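Local structure of quinoline 2-oxidoreductase medium subunit (Pseudomonas putida, 1T3Q) at residues Met1-Arg9 / Leu37-Tyr46. The protein binds FAD as the medium, flavoprotein subunit of the molybdenum hydroxylase quinoline 2-oxidoreductase, and probably takes part in its oxidoreductase activity. Residues are numbered along the deposited sequence; the frame is centred on the assembly and turned at random.
Sequences MKFPAFSYR and LPLLAFRLVY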
# COMPACT_ATOMS: atom_id res chain seq x y z
N MET C 1 2.28 28.49 -3.35
CA MET C 1 3.70 28.58 -3.80
C MET C 1 3.85 28.03 -5.22
O MET C 1 4.95 27.99 -5.77
CB MET C 1 4.60 27.82 -2.83
CG MET C 1 6.08 27.84 -3.16
SD MET C 1 7.10 28.32 -1.76
CE MET C 1 8.02 29.69 -2.48
N LYS C 2 2.74 27.59 -5.81
CA LYS C 2 2.77 27.10 -7.18
C LYS C 2 2.52 28.32 -8.07
O LYS C 2 1.73 29.21 -7.71
CB LYS C 2 1.68 26.05 -7.42
CG LYS C 2 1.82 24.78 -6.58
CD LYS C 2 3.18 24.12 -6.75
CE LYS C 2 3.28 22.85 -5.92
NZ LYS C 2 4.60 22.17 -6.07
N PHE C 3 3.19 28.39 -9.22
CA PHE C 3 3.03 29.52 -10.13
C PHE C 3 1.58 29.69 -10.56
O PHE C 3 0.81 28.73 -10.57
CB PHE C 3 3.83 29.32 -11.42
CG PHE C 3 5.26 28.93 -11.21
CD1 PHE C 3 5.92 28.17 -12.17
CD2 PHE C 3 5.96 29.32 -10.07
CE1 PHE C 3 7.25 27.81 -12.00
CE2 PHE C 3 7.29 28.96 -9.89
CZ PHE C 3 7.94 28.20 -10.86
N PRO C 4 1.18 30.92 -10.90
CA PRO C 4 -0.20 31.12 -11.35
C PRO C 4 -0.15 30.63 -12.80
O PRO C 4 0.94 30.42 -13.34
CB PRO C 4 -0.39 32.63 -11.23
CG PRO C 4 0.98 33.17 -11.46
CD PRO C 4 1.86 32.21 -10.69
N ALA C 5 -1.30 30.45 -13.44
CA ALA C 5 -1.33 29.95 -14.81
C ALA C 5 -0.89 30.96 -15.87
O ALA C 5 -1.03 32.16 -15.70
CB ALA C 5 -2.72 29.43 -15.14
N PHE C 6 -0.33 30.45 -16.97
CA PHE C 6 0.12 31.28 -18.09
C PHE C 6 0.47 30.43 -19.30
O PHE C 6 0.72 29.23 -19.17
CB PHE C 6 1.33 32.14 -17.68
CG PHE C 6 2.47 31.34 -17.08
CD1 PHE C 6 3.31 30.58 -17.89
CD2 PHE C 6 2.68 31.34 -15.71
CE1 PHE C 6 4.34 29.82 -17.34
CE2 PHE C 6 3.71 30.58 -15.14
CZ PHE C 6 4.54 29.82 -15.96
N SER C 7 0.45 31.03 -20.49
CA SER C 7 0.80 30.30 -21.70
C SER C 7 2.30 30.48 -21.91
O SER C 7 2.94 31.26 -21.20
CB SER C 7 0.02 30.84 -22.91
OG SER C 7 0.30 32.21 -23.11
N TYR C 8 2.86 29.78 -22.89
CA TYR C 8 4.29 29.85 -23.14
C TYR C 8 4.65 29.82 -24.62
O TYR C 8 4.05 29.08 -25.40
CB TYR C 8 4.97 28.67 -22.44
CG TYR C 8 6.45 28.51 -22.72
CD1 TYR C 8 7.41 29.18 -21.95
CD2 TYR C 8 6.89 27.65 -23.72
CE1 TYR C 8 8.78 28.98 -22.17
CE2 TYR C 8 8.25 27.44 -23.95
CZ TYR C 8 9.19 28.11 -23.17
OH TYR C 8 10.53 27.90 -23.39
N ARG C 9 5.63 30.64 -24.98
CA ARG C 9 6.12 30.72 -26.35
C ARG C 9 7.63 30.93 -26.33
O ARG C 9 8.14 31.64 -25.46
CB ARG C 9 5.45 31.88 -27.11
CG ARG C 9 4.00 31.64 -27.43
CD ARG C 9 3.42 32.74 -28.31
NE ARG C 9 4.04 32.81 -29.63
CZ ARG C 9 3.53 33.48 -30.66
NH1 ARG C 9 2.38 34.14 -30.51
NH2 ARG C 9 4.15 33.51 -31.83
N LEU C 37 10.77 33.23 -11.66
CA LEU C 37 10.03 32.11 -11.11
C LEU C 37 9.84 32.26 -9.60
O LEU C 37 8.77 31.93 -9.07
CB LEU C 37 10.70 30.78 -11.46
CG LEU C 37 10.80 30.46 -12.96
CD1 LEU C 37 10.96 28.95 -13.16
CD2 LEU C 37 9.57 30.94 -13.70
N PRO C 38 10.86 32.76 -8.88
CA PRO C 38 10.61 32.90 -7.44
C PRO C 38 9.44 33.87 -7.23
O PRO C 38 8.60 33.66 -6.36
CB PRO C 38 11.93 33.44 -6.92
CG PRO C 38 12.93 32.70 -7.78
CD PRO C 38 12.30 32.84 -9.17
N LEU C 39 9.39 34.92 -8.05
CA LEU C 39 8.30 35.91 -7.96
C LEU C 39 6.97 35.24 -8.26
O LEU C 39 5.96 35.55 -7.63
CB LEU C 39 8.53 37.06 -8.94
CG LEU C 39 9.66 38.05 -8.64
CD1 LEU C 39 9.74 39.08 -9.76
CD2 LEU C 39 9.40 38.73 -7.31
N LEU C 40 6.97 34.35 -9.25
CA LEU C 40 5.76 33.62 -9.63
C LEU C 40 5.35 32.67 -8.52
O LEU C 40 4.16 32.48 -8.26
CB LEU C 40 6.00 32.83 -10.92
CG LEU C 40 6.01 33.64 -12.23
CD1 LEU C 40 6.48 32.76 -13.37
CD2 LEU C 40 4.62 34.18 -12.50
N ALA C 41 6.34 32.07 -7.86
CA ALA C 41 6.08 31.14 -6.76
C ALA C 41 5.35 31.86 -5.62
O ALA C 41 4.53 31.27 -4.93
CB ALA C 41 7.39 30.54 -6.26
N PHE C 42 5.67 33.14 -5.44
CA PHE C 42 5.04 33.95 -4.40
C PHE C 42 3.82 34.66 -4.97
O PHE C 42 3.16 35.44 -4.27
CB PHE C 42 6.02 35.00 -3.88
CG PHE C 42 7.10 34.43 -3.01
CD1 PHE C 42 8.40 34.92 -3.08
CD2 PHE C 42 6.82 33.41 -2.10
CE1 PHE C 42 9.40 34.41 -2.26
CE2 PHE C 42 7.82 32.89 -1.28
CZ PHE C 42 9.11 33.39 -1.36
N ARG C 43 3.53 34.40 -6.23
CA ARG C 43 2.40 35.00 -6.92
C ARG C 43 2.42 36.52 -6.78
O ARG C 43 1.40 37.14 -6.46
CB ARG C 43 1.09 34.42 -6.40
CG ARG C 43 1.02 32.91 -6.61
CD ARG C 43 -0.40 32.37 -6.65
NE ARG C 43 -0.39 30.97 -7.06
CZ ARG C 43 -1.45 30.30 -7.49
NH1 ARG C 43 -2.64 30.89 -7.58
NH2 ARG C 43 -1.32 29.03 -7.85
N LEU C 44 3.59 37.10 -7.01
CA LEU C 44 3.78 38.54 -6.93
C LEU C 44 3.59 39.17 -8.31
O LEU C 44 3.51 40.39 -8.44
CB LEU C 44 5.18 38.87 -6.40
CG LEU C 44 5.43 38.43 -4.96
CD1 LEU C 44 6.87 38.72 -4.57
CD2 LEU C 44 4.47 39.17 -4.03
N VAL C 45 3.52 38.33 -9.34
CA VAL C 45 3.29 38.79 -10.71
C VAL C 45 2.34 37.80 -11.36
O VAL C 45 2.36 36.61 -11.03
CB VAL C 45 4.60 38.88 -11.54
CG1 VAL C 45 5.55 39.89 -10.92
CG2 VAL C 45 5.25 37.52 -11.65
N TYR C 46 1.51 38.28 -12.28
CA TYR C 46 0.56 37.41 -12.95
C TYR C 46 0.60 37.58 -14.46
O TYR C 46 -0.30 38.17 -15.05
CB TYR C 46 -0.86 37.70 -12.44
CG TYR C 46 -1.04 37.48 -10.96
CD1 TYR C 46 -0.63 38.45 -10.03
CD2 TYR C 46 -1.62 36.31 -10.47
CE1 TYR C 46 -0.79 38.25 -8.66
CE2 TYR C 46 -1.78 36.10 -9.10
CZ TYR C 46 -1.37 37.07 -8.20
OH TYR C 46 -1.55 36.87 -6.85
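Phe3 of the N-terminal arm packs on Leu37 and Leu40, and Pro4 and Phe6 on Leu40, along the short helix 36-41, which begins at the FAD-binding Leu36 in this FAD-binding domain of the molybdopterin dehydrogenase family. The Phe3 ring lies across the helix: CD2 meets Leu40 CB at 3.6 Å, CZ reaches Leu37 CB, and the backbone N of Ala41 sits at the ring edge. Leu40 splits its methyls, CD2 packing on Pro4 CD at 3.8 Å and CD1 on Phe6 CE2, while Pro4 CB touches the ring of Tyr46. Farther out, the Met1 chain leaves with CG anti to the backbone N (chi1 -180°) and then bends at chi2 and chi3, bringing CE to 3.4 Å from Phe42 CE2, and Met1 CA makes a CA-H...O contact with Ala41 O.

The helix ends in a Schellman motif at Arg43, whose guanidinium carries Pro4 CA over one face and forms a salt bridge through NH1 with Asp129 of the large subunit. Side-on, Arg43 also holds Lys2 O by two hydrogen bonds. A leucine here would probably leave both that aspartate and Lys2 O without their mate. Arg43 NE donates to Lys2 O at 2.8 Å, nearly in line with the C=O. Arg43 NH2, 3.1 Å from Lys2 O, donates from above the carbonyl plane.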